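Local coordinates for putative Phosphate (Eubacterium rectale, PDB 3DAO), which probably hydrolyses phosphate esters as a phosphatase of the haloacid dehalogenase-like hydrolase superfamily, though its substrate is not established, at residues G109-V114 against C121-A126; F130-D135 against T159-N164. All coordinates share one frame; numbering follows the deposited sequence. Where two conformers were deposited one is given.

In the fold
Both contacts lie in the six-stranded mixed sheet region that forms a second body beside the eight-stranded sheet carrying the putative HAD-type motif. From the N terminus the chain first builds much of the eight-stranded sheet, then enters helix 104-117, turns, and returns as strand 122-126; contact 1 closes this loop. Strand 131-133 follows after a short connection and opens contact 2, whose wider loop passes through helix 139-146 and strand 152-154 before residues 159-164 come back over the sheet. The two loops stand in series, neither enclosing nor crossing the other. They meet where strands 122-126 and 131-133 pair, Ala125 O and Phe132 N making a probable hydrogen bond of 2.8 Å, and where Cys111 packs on Thr159.

Contact 1: G109-V114 against C121-A126; sequences GMCRMV and CDYFAA
Val114 and Cys111, one helical turn apart, meet the ring of Tyr123 from the helix side. The valine comes closest: its CG1 lies 3.4 Å from Tyr123 CD1, approaching obliquely, and the two side chains run past each other in opposite directions. With CG1 anti to the backbone N (chi1 176°), this methyl reaches both the ring and the neighbouring Cys121, whose CB is 4.0 Å from Val114 CG1. Cys111 meets the CD2-CE2 side, from the same side of the ring plane as the valine, with SG 3.8 Å from Tyr123 CE2. Its sulfur sits 4.9 Å from the centroid of the Tyr123 ring and 60° off the normal, a slanted sulfur-aromatic contact. Tyr123 points its CB toward the helix, and CG, set between the backbone N and the carbonyl carbon, turns the CD1 and CE2 sides against Val114 and Cys111. No hydrogen bond joins the segments; the hydroxyl OH of Tyr123 stays 3.8 Å from Cys111 O, and the touching is mainly apolar. Helix and strand run nearly antiparallel, at 168° with 9.2 Å between their axes, the short link between them turning the chain back. Phe169 of the adjacent strand 168-172 packs on both Cys111 and Val114, Phe185 of helix 185-189 touches Val114, and Ile158 meets Cys111 from the loop that leads into contact 2.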
ATOM      1  N   GLY A 109      -8.509  20.970  -3.887  1.00 15.77           N
ATOM      2  CA  GLY A 109      -9.205  21.572  -2.743  1.00 15.65           C
ATOM      3  C   GLY A 109      -8.401  21.423  -1.442  1.00 15.08           C
ATOM      4  O   GLY A 109      -8.294  22.354  -0.611  1.00 13.59           O
HETATM    5  N   MSE A 110      -7.834  20.233  -1.270  1.00 14.76           N
HETATM    6  CA  MSE A 110      -6.967  19.932  -0.110  1.00 13.05           C
HETATM    7  C   MSE A 110      -5.741  20.837  -0.125  1.00 13.25           C
HETATM    8  O   MSE A 110      -5.361  21.386   0.905  1.00 16.07           O
HETATM    9  CB  MSE A 110      -6.551  18.477  -0.082  1.00 13.66           C
HETATM   10  CG  MSE A 110      -7.696  17.577   0.266  1.00 13.02           C
HETATM   11 SE   MSE A 110      -7.194  15.735   0.004  1.00 14.73          SE
HETATM   12  CE  MSE A 110      -8.732  14.865   0.885  1.00 19.49           C
ATOM     13  N   CYS A 111      -5.123  20.958  -1.289  1.00 13.36           N
ATOM     14  CA  CYS A 111      -3.936  21.817  -1.458  1.00 13.68           C
ATOM     15  C   CYS A 111      -4.260  23.236  -0.994  1.00 14.03           C
ATOM     16  O   CYS A 111      -3.537  23.859  -0.219  1.00 12.98           O
ATOM     17  CB  CYS A 111      -3.518  21.915  -2.922  1.00 15.04           C
ATOM     18  SG  CYS A 111      -2.654  20.490  -3.673  1.00 21.33           S
ATOM     19  N   ARG A 112      -5.355  23.778  -1.531  1.00 14.40           N
ATOM     20  CA  ARG A 112      -5.739  25.179  -1.202  1.00 14.40           C
ATOM     21  C   ARG A 112      -5.998  25.378   0.248  1.00 14.52           C
ATOM     22  O   ARG A 112      -5.561  26.383   0.845  1.00 16.69           O
ATOM     23  CB  ARG A 112      -6.951  25.628  -2.023  1.00 13.04           C
ATOM     24  CG  ARG A 112      -6.613  25.670  -3.463  1.00 16.20           C
ATOM     25  CD  ARG A 112      -7.794  26.042  -4.332  1.00 24.99           C
ATOM     26  NE  ARG A 112      -7.392  26.031  -5.731  1.00 26.00           N
ATOM     27  CZ  ARG A 112      -7.891  25.178  -6.619  1.00 27.24           C
ATOM     28  NH1 ARG A 112      -8.902  24.390  -6.305  1.00 28.01           N
ATOM     29  NH2 ARG A 112      -7.452  25.203  -7.842  1.00 26.55           N
HETATM   30  N   MSE A 113      -6.624  24.377   0.854  1.00 15.36           N
HETATM   31  CA  MSE A 113      -6.943  24.453   2.274  1.00 13.93           C
HETATM   32  C   MSE A 113      -5.688  24.393   3.142  1.00 14.17           C
HETATM   33  O   MSE A 113      -5.554  25.151   4.111  1.00 13.19           O
HETATM   34  CB  MSE A 113      -7.942  23.389   2.706  1.00 13.65           C
HETATM   35  CG  MSE A 113      -8.152  23.365   4.210  1.00 16.93           C
HETATM   36 SE   MSE A 113      -9.550  22.137   4.772  1.00 16.97          SE
HETATM   37  CE  MSE A 113     -11.140  23.020   4.036  1.00 19.80           C
ATOM     38  N   VAL A 114      -4.756  23.503   2.795  1.00 13.74           N
ATOM     39  CA  VAL A 114      -3.548  23.386   3.615  1.00 12.44           C
ATOM     40  C   VAL A 114      -2.739  24.679   3.495  1.00 14.33           C
ATOM     41  O   VAL A 114      -2.286  25.250   4.476  1.00 15.21           O
ATOM     42  CB  VAL A 114      -2.732  22.143   3.266  1.00 13.57           C
ATOM     43  CG1 VAL A 114      -1.402  22.114   4.105  1.00 15.24           C
ATOM     44  CG2 VAL A 114      -3.583  20.880   3.523  1.00 13.88           C
ATOM     45  N   CYS A 121       2.140  23.749   7.865  1.00 12.87           N
ATOM     46  CA  CYS A 121       2.292  22.404   7.266  1.00 13.76           C
ATOM     47  C   CYS A 121       2.784  22.458   5.831  1.00 15.52           C
ATOM     48  O   CYS A 121       2.657  23.474   5.122  1.00 15.92           O
ATOM     49  CB  CYS A 121       0.941  21.637   7.281  1.00 15.04           C
ATOM     50  SG  CYS A 121       0.250  21.299   8.901  1.00 16.18           S
ATOM     51  N   ASP A 122       3.387  21.356   5.418  1.00 15.84           N
ATOM     52  CA  ASP A 122       3.715  21.146   4.030  1.00 15.63           C
ATOM     53  C   ASP A 122       2.808  20.058   3.437  1.00 15.53           C
ATOM     54  O   ASP A 122       2.069  19.359   4.139  1.00 16.42           O
ATOM     55  CB  ASP A 122       5.161  20.749   3.922  1.00 17.21           C
ATOM     56  CG  ASP A 122       6.063  21.863   4.402  1.00 26.21           C
ATOM     57  OD1 ASP A 122       6.107  22.929   3.735  1.00 42.74           O
ATOM     58  OD2 ASP A 122       6.689  21.683   5.450  1.00 35.74           O
ATOM     59  N   TYR A 123       2.877  19.896   2.135  1.00 13.17           N
ATOM     60  CA  TYR A 123       2.032  18.877   1.487  1.00 13.15           C
ATOM     61  C   TYR A 123       2.650  18.350   0.217  1.00 14.34           C
ATOM     62  O   TYR A 123       3.533  18.974  -0.380  1.00 15.24           O
ATOM     63  CB  TYR A 123       0.598  19.366   1.262  1.00 15.82           C
ATOM     64  CG  TYR A 123       0.473  20.682   0.565  1.00 16.50           C
ATOM     65  CD1 TYR A 123       0.539  21.877   1.281  1.00 19.91           C
ATOM     66  CD2 TYR A 123       0.256  20.748  -0.814  1.00 19.43           C
ATOM     67  CE1 TYR A 123       0.404  23.087   0.658  1.00 21.54           C
ATOM     68  CE2 TYR A 123       0.118  21.978  -1.455  1.00 22.34           C
ATOM     69  CZ  TYR A 123       0.188  23.140  -0.712  1.00 23.46           C
ATOM     70  OH  TYR A 123       0.062  24.375  -1.327  1.00 25.06           O
ATOM     71  N   PHE A 124       2.174  17.173  -0.151  1.00 13.96           N
ATOM     72  CA  PHE A 124       2.683  16.437  -1.307  1.00 13.91           C
ATOM     73  C   PHE A 124       1.545  15.780  -2.043  1.00 14.96           C
ATOM     74  O   PHE A 124       0.524  15.432  -1.441  1.00 16.71           O
ATOM     75  CB  PHE A 124       3.657  15.338  -0.843  1.00 16.62           C
ATOM     76  CG  PHE A 124       4.787  15.858   0.023  1.00 13.76           C
ATOM     77  CD1 PHE A 124       5.957  16.326  -0.560  1.00 15.71           C
ATOM     78  CD2 PHE A 124       4.648  15.912   1.389  1.00 14.83           C
ATOM     79  CE1 PHE A 124       6.971  16.843   0.218  1.00 15.56           C
ATOM     80  CE2 PHE A 124       5.629  16.431   2.170  1.00 13.27           C
ATOM     81  CZ  PHE A 124       6.801  16.890   1.598  1.00 13.48           C
ATOM     82  N   ALA A 125       1.702  15.649  -3.348  1.00 14.33           N
ATOM     83  CA  ALA A 125       0.676  14.976  -4.170  1.00 14.53           C
ATOM     84  C   ALA A 125       1.389  13.896  -4.986  1.00 15.81           C
ATOM     85  O   ALA A 125       2.321  14.192  -5.740  1.00 16.17           O
ATOM     86  CB  ALA A 125      -0.020  15.979  -5.078  1.00 14.33           C
ATOM     87  N   ALA A 126       0.981  12.656  -4.795  1.00 16.36           N
ATOM     88  CA  ALA A 126       1.666  11.516  -5.423  1.00 17.06           C
ATOM     89  C   ALA A 126       0.898  10.865  -6.552  1.00 16.63           C
ATOM     90  O   ALA A 126      -0.305  10.772  -6.520  1.00 14.98           O
ATOM     91  CB  ALA A 126       2.002  10.452  -4.371  1.00 18.70           C
TER

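Contact 2: F130-D135 against T159-N164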
ATOM      1  N   PHE A 130       5.757   9.053  -9.288  1.00 19.13           N
ATOM      2  CA  PHE A 130       6.528  10.039  -8.563  1.00 20.96           C
ATOM      3  C   PHE A 130       5.643  10.857  -7.673  1.00 19.74           C
ATOM      4  O   PHE A 130       4.419  10.738  -7.695  1.00 19.88           O
ATOM      5  CB  PHE A 130       7.321  10.932  -9.518  1.00 23.56           C
ATOM      6  CG  PHE A 130       6.580  11.275 -10.765  1.00 23.95           C
ATOM      7  CD1 PHE A 130       5.553  12.179 -10.733  1.00 33.89           C
ATOM      8  CD2 PHE A 130       6.884  10.652 -11.953  1.00 33.53           C
ATOM      9  CE1 PHE A 130       4.860  12.471 -11.872  1.00 29.95           C
ATOM     10  CE2 PHE A 130       6.189  10.932 -13.084  1.00 31.99           C
ATOM     11  CZ  PHE A 130       5.176  11.833 -13.046  1.00 34.24           C
ATOM     12  N   CYS A 131       6.318  11.677  -6.896  1.00 18.75           N
ATOM     13  CA  CYS A 131       5.670  12.519  -5.897  1.00 18.63           C
ATOM     14  C   CYS A 131       6.048  13.970  -6.058  1.00 19.70           C
ATOM     15  O   CYS A 131       7.234  14.333  -6.056  1.00 18.77           O
ATOM     16  CB  CYS A 131       6.047  12.043  -4.514  1.00 18.23           C
ATOM     17  SG  CYS A 131       5.056  12.883  -3.207  1.00 23.29           S
ATOM     18  N   PHE A 132       5.015  14.785  -6.239  1.00 18.62           N
ATOM     19  CA  PHE A 132       5.153  16.238  -6.390  1.00 18.87           C
ATOM     20  C   PHE A 132       5.275  16.973  -5.060  1.00 18.41           C
ATOM     21  O   PHE A 132       4.580  16.681  -4.085  1.00 17.61           O
ATOM     22  CB  PHE A 132       3.935  16.825  -7.108  1.00 18.56           C
ATOM     23  CG  PHE A 132       3.784  16.390  -8.523  1.00 20.41           C
ATOM     24  CD1 PHE A 132       4.601  16.925  -9.511  1.00 26.43           C
ATOM     25  CD2 PHE A 132       2.789  15.498  -8.884  1.00 22.73           C
ATOM     26  CE1 PHE A 132       4.452  16.550 -10.836  1.00 28.11           C
ATOM     27  CE2 PHE A 132       2.636  15.112 -10.212  1.00 27.64           C
ATOM     28  CZ  PHE A 132       3.477  15.652 -11.192  1.00 29.48           C
ATOM     29  N   ALA A 133       6.185  17.938  -5.058  1.00 17.81           N
ATOM     30  CA  ALA A 133       6.456  18.793  -3.899  1.00 18.26           C
ATOM     31  C   ALA A 133       6.689  20.212  -4.383  1.00 18.94           C
ATOM     32  O   ALA A 133       7.221  20.403  -5.466  1.00 19.69           O
ATOM     33  CB  ALA A 133       7.725  18.318  -3.122  1.00 19.65           C
ATOM     34  N   GLU A 134       6.299  21.192  -3.575  1.00 19.84           N
ATOM     35  CA  GLU A 134       6.568  22.591  -3.916  1.00 21.18           C
ATOM     36  C   GLU A 134       7.850  23.088  -3.284  1.00 23.05           C
ATOM     37  O   GLU A 134       8.393  24.090  -3.709  1.00 22.87           O
ATOM     38  CB  GLU A 134       5.406  23.516  -3.555  1.00 21.30           C
ATOM     39  CG  GLU A 134       4.184  23.185  -4.379  1.00 17.88           C
ATOM     40  CD  GLU A 134       2.994  24.047  -4.078  1.00 19.37           C
ATOM     41  OE1 GLU A 134       3.109  24.957  -3.245  1.00 20.97           O
ATOM     42  OE2 GLU A 134       1.928  23.819  -4.706  1.00 18.16           O
ATOM     43  N   ASP A 135       8.331  22.387  -2.262  1.00 23.25           N
ATOM     44  CA  ASP A 135       9.572  22.791  -1.565  1.00 24.77           C
ATOM     45  C   ASP A 135      10.639  21.713  -1.589  1.00 24.20           C
ATOM     46  O   ASP A 135      10.615  20.762  -0.805  1.00 25.56           O
ATOM     47  CB  ASP A 135       9.264  23.161  -0.128  1.00 26.07           C
ATOM     48  CG  ASP A 135      10.468  23.711   0.619  1.00 29.71           C
ATOM     49  OD1 ASP A 135      11.545  23.895   0.022  1.00 31.70           O
ATOM     50  OD2 ASP A 135      10.305  23.988   1.818  1.00 35.49           O
ATOM     51  N   THR A 159      -1.449  23.006  -7.684  1.00 20.49           N
ATOM     52  CA  THR A 159      -2.835  23.243  -8.131  1.00 22.88           C
ATOM     53  C   THR A 159      -2.860  23.634  -9.595  1.00 24.90           C
ATOM     54  O   THR A 159      -3.924  23.733 -10.189  1.00 24.35           O
ATOM     55  CB  THR A 159      -3.593  24.328  -7.322  1.00 22.28           C
ATOM     56  OG1 THR A 159      -3.027  25.625  -7.574  1.00 22.75           O
ATOM     57  CG2 THR A 159      -3.579  24.029  -5.827  1.00 19.50           C
ATOM     58  N   ARG A 160      -1.689  23.807 -10.181  1.00 25.54           N
ATOM     59  CA  ARG A 160      -1.590  24.187 -11.588  0.50 27.57           C
ATOM     60  C   ARG A 160      -1.247  22.974 -12.447  1.00 28.62           C
ATOM     61  O   ARG A 160      -1.150  23.063 -13.654  1.00 28.54           O
ATOM     62  CB  ARG A 160      -0.641  25.383 -11.784  0.50 28.00           C
ATOM     63  CG  ARG A 160      -1.211  26.664 -11.134  0.50 31.30           C
ATOM     64  CD  ARG A 160      -0.515  27.942 -11.556  0.50 37.54           C
ATOM     65  NE  ARG A 160      -1.283  29.135 -11.180  0.50 37.20           N
ATOM     66  CZ  ARG A 160      -0.926  30.024 -10.256  0.50 39.81           C
ATOM     67  NH1 ARG A 160       0.221  29.888  -9.589  0.50 38.79           N
ATOM     68  NH2 ARG A 160      -1.718  31.067 -10.012  0.50 37.03           N
ATOM     69  N   LEU A 161      -1.138  21.817 -11.807  1.00 27.82           N
ATOM     70  CA  LEU A 161      -0.871  20.591 -12.549  1.00 27.05           C
ATOM     71  C   LEU A 161      -2.148  20.073 -13.187  1.00 28.19           C
ATOM     72  O   LEU A 161      -3.260  20.245 -12.695  1.00 28.08           O
ATOM     73  CB  LEU A 161      -0.289  19.492 -11.674  1.00 27.43           C
ATOM     74  CG  LEU A 161       1.022  19.818 -10.991  1.00 30.20           C
ATOM     75  CD1 LEU A 161       1.366  18.717 -10.006  1.00 26.48           C
ATOM     76  CD2 LEU A 161       2.116  19.986 -12.047  1.00 31.56           C
ATOM     77  N   ASP A 162      -1.954  19.433 -14.320  1.00 29.47           N
ATOM     78  CA  ASP A 162      -3.052  18.856 -15.067  1.00 31.38           C
ATOM     79  C   ASP A 162      -2.787  17.379 -15.158  1.00 30.85           C
ATOM     80  O   ASP A 162      -2.038  16.931 -16.010  1.00 31.91           O
ATOM     81  CB  ASP A 162      -3.094  19.455 -16.470  1.00 33.58           C
ATOM     82  CG  ASP A 162      -4.238  18.926 -17.284  1.00 39.91           C
ATOM     83  OD1 ASP A 162      -5.279  18.575 -16.687  1.00 46.97           O
ATOM     84  OD2 ASP A 162      -4.100  18.889 -18.523  1.00 52.27           O
ATOM     85  N   ARG A 163      -3.398  16.634 -14.251  1.00 29.97           N
ATOM     86  CA  ARG A 163      -3.182  15.210 -14.179  1.00 29.10           C
ATOM     87  C   ARG A 163      -4.403  14.451 -13.728  1.00 27.69           C
ATOM     88  O   ARG A 163      -5.281  14.989 -13.043  1.00 30.36           O
ATOM     89  CB  ARG A 163      -2.022  14.931 -13.242  1.00 31.64           C
ATOM     90  CG  ARG A 163      -0.758  15.618 -13.686  1.00 32.05           C
ATOM     91  CD  ARG A 163       0.352  15.107 -12.924  1.00 32.84           C
ATOM     92  NE  ARG A 163       0.549  13.702 -13.213  1.00 31.59           N
ATOM     93  CZ  ARG A 163       1.503  13.250 -14.010  1.00 35.42           C
ATOM     94  NH1 ARG A 163       2.326  14.105 -14.588  1.00 38.39           N
ATOM     95  NH2 ARG A 163       1.639  11.960 -14.223  1.00 30.94           N
ATOM     96  N   ASN A 164      -4.410  13.186 -14.103  1.00 25.39           N
ATOM     97  CA  ASN A 164      -5.535  12.298 -13.781  0.50 26.23           C
ATOM     98  C   ASN A 164      -5.112  11.094 -12.977  1.00 24.24           C
ATOM     99  O   ASN A 164      -5.890  10.146 -12.807  1.00 23.44           O
ATOM    100  CB  ASN A 164      -6.234  11.796 -15.050  0.50 27.34           C
ATOM    101  CG  ASN A 164      -7.519  11.033 -14.746  0.50 33.01           C
ATOM    102  OD1 ASN A 164      -8.167  10.499 -15.657  0.50 44.81           O
ATOM    103  ND2 ASN A 164      -7.903  10.985 -13.462  0.50 35.88           N
TER
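Phe132 sets its CG anti to the carbonyl carbon (chi1 -66°) and Leu161 does the same, and from these facing positions the two side chains come together from opposite directions. The methyl CD1 of Leu161 sits over the middle of the Phe132 ring, 3.5 Å from its centroid and only 6° off the normal, a nearly ideal CH-pi contact. The opposite face of that ring is met by Phe130, whose CD1 stands 4.0 Å above the plane and offset toward the rim, so the ring is held between a methyl and a second aromatic group. Arg163 arrives at the far end of the ring. Its chi1 and extended chi2 carry CD to 3.5 Å from Phe132 CE2, and the bend at chi3 then turns NE to the ring edge, in plane, and the guanidinium toward Phe130. There Arg163 NH2 lies 3.7 Å from Phe130 CZ; the Phe130 ring and the guanidinium are turned 79° apart, and Phe130 CE1 lies over one guanidinium face. Here a loop without regular strand structure, on its way from strand 152-154 to strand 168-172, folds back over strand 131-133 of the six-stranded sheet in this HAD-family protein and covers it with alternate residues, Leu161 and Arg163. An alanine in place of Arg163 would probably open a gap beside Phe132 CE2 and CZ and Phe130 CZ and leave Asp165 without its salt-bridge mate, since NH2 pairs with that carboxylate. Strand 152-154 adds Arg153, which touches Phe132 and Arg163 and makes a cation-pi contact with Phe130. Lys108 of helix 104-117 bonds through NZ to the carbonyl oxygens of Thr159 and Leu161.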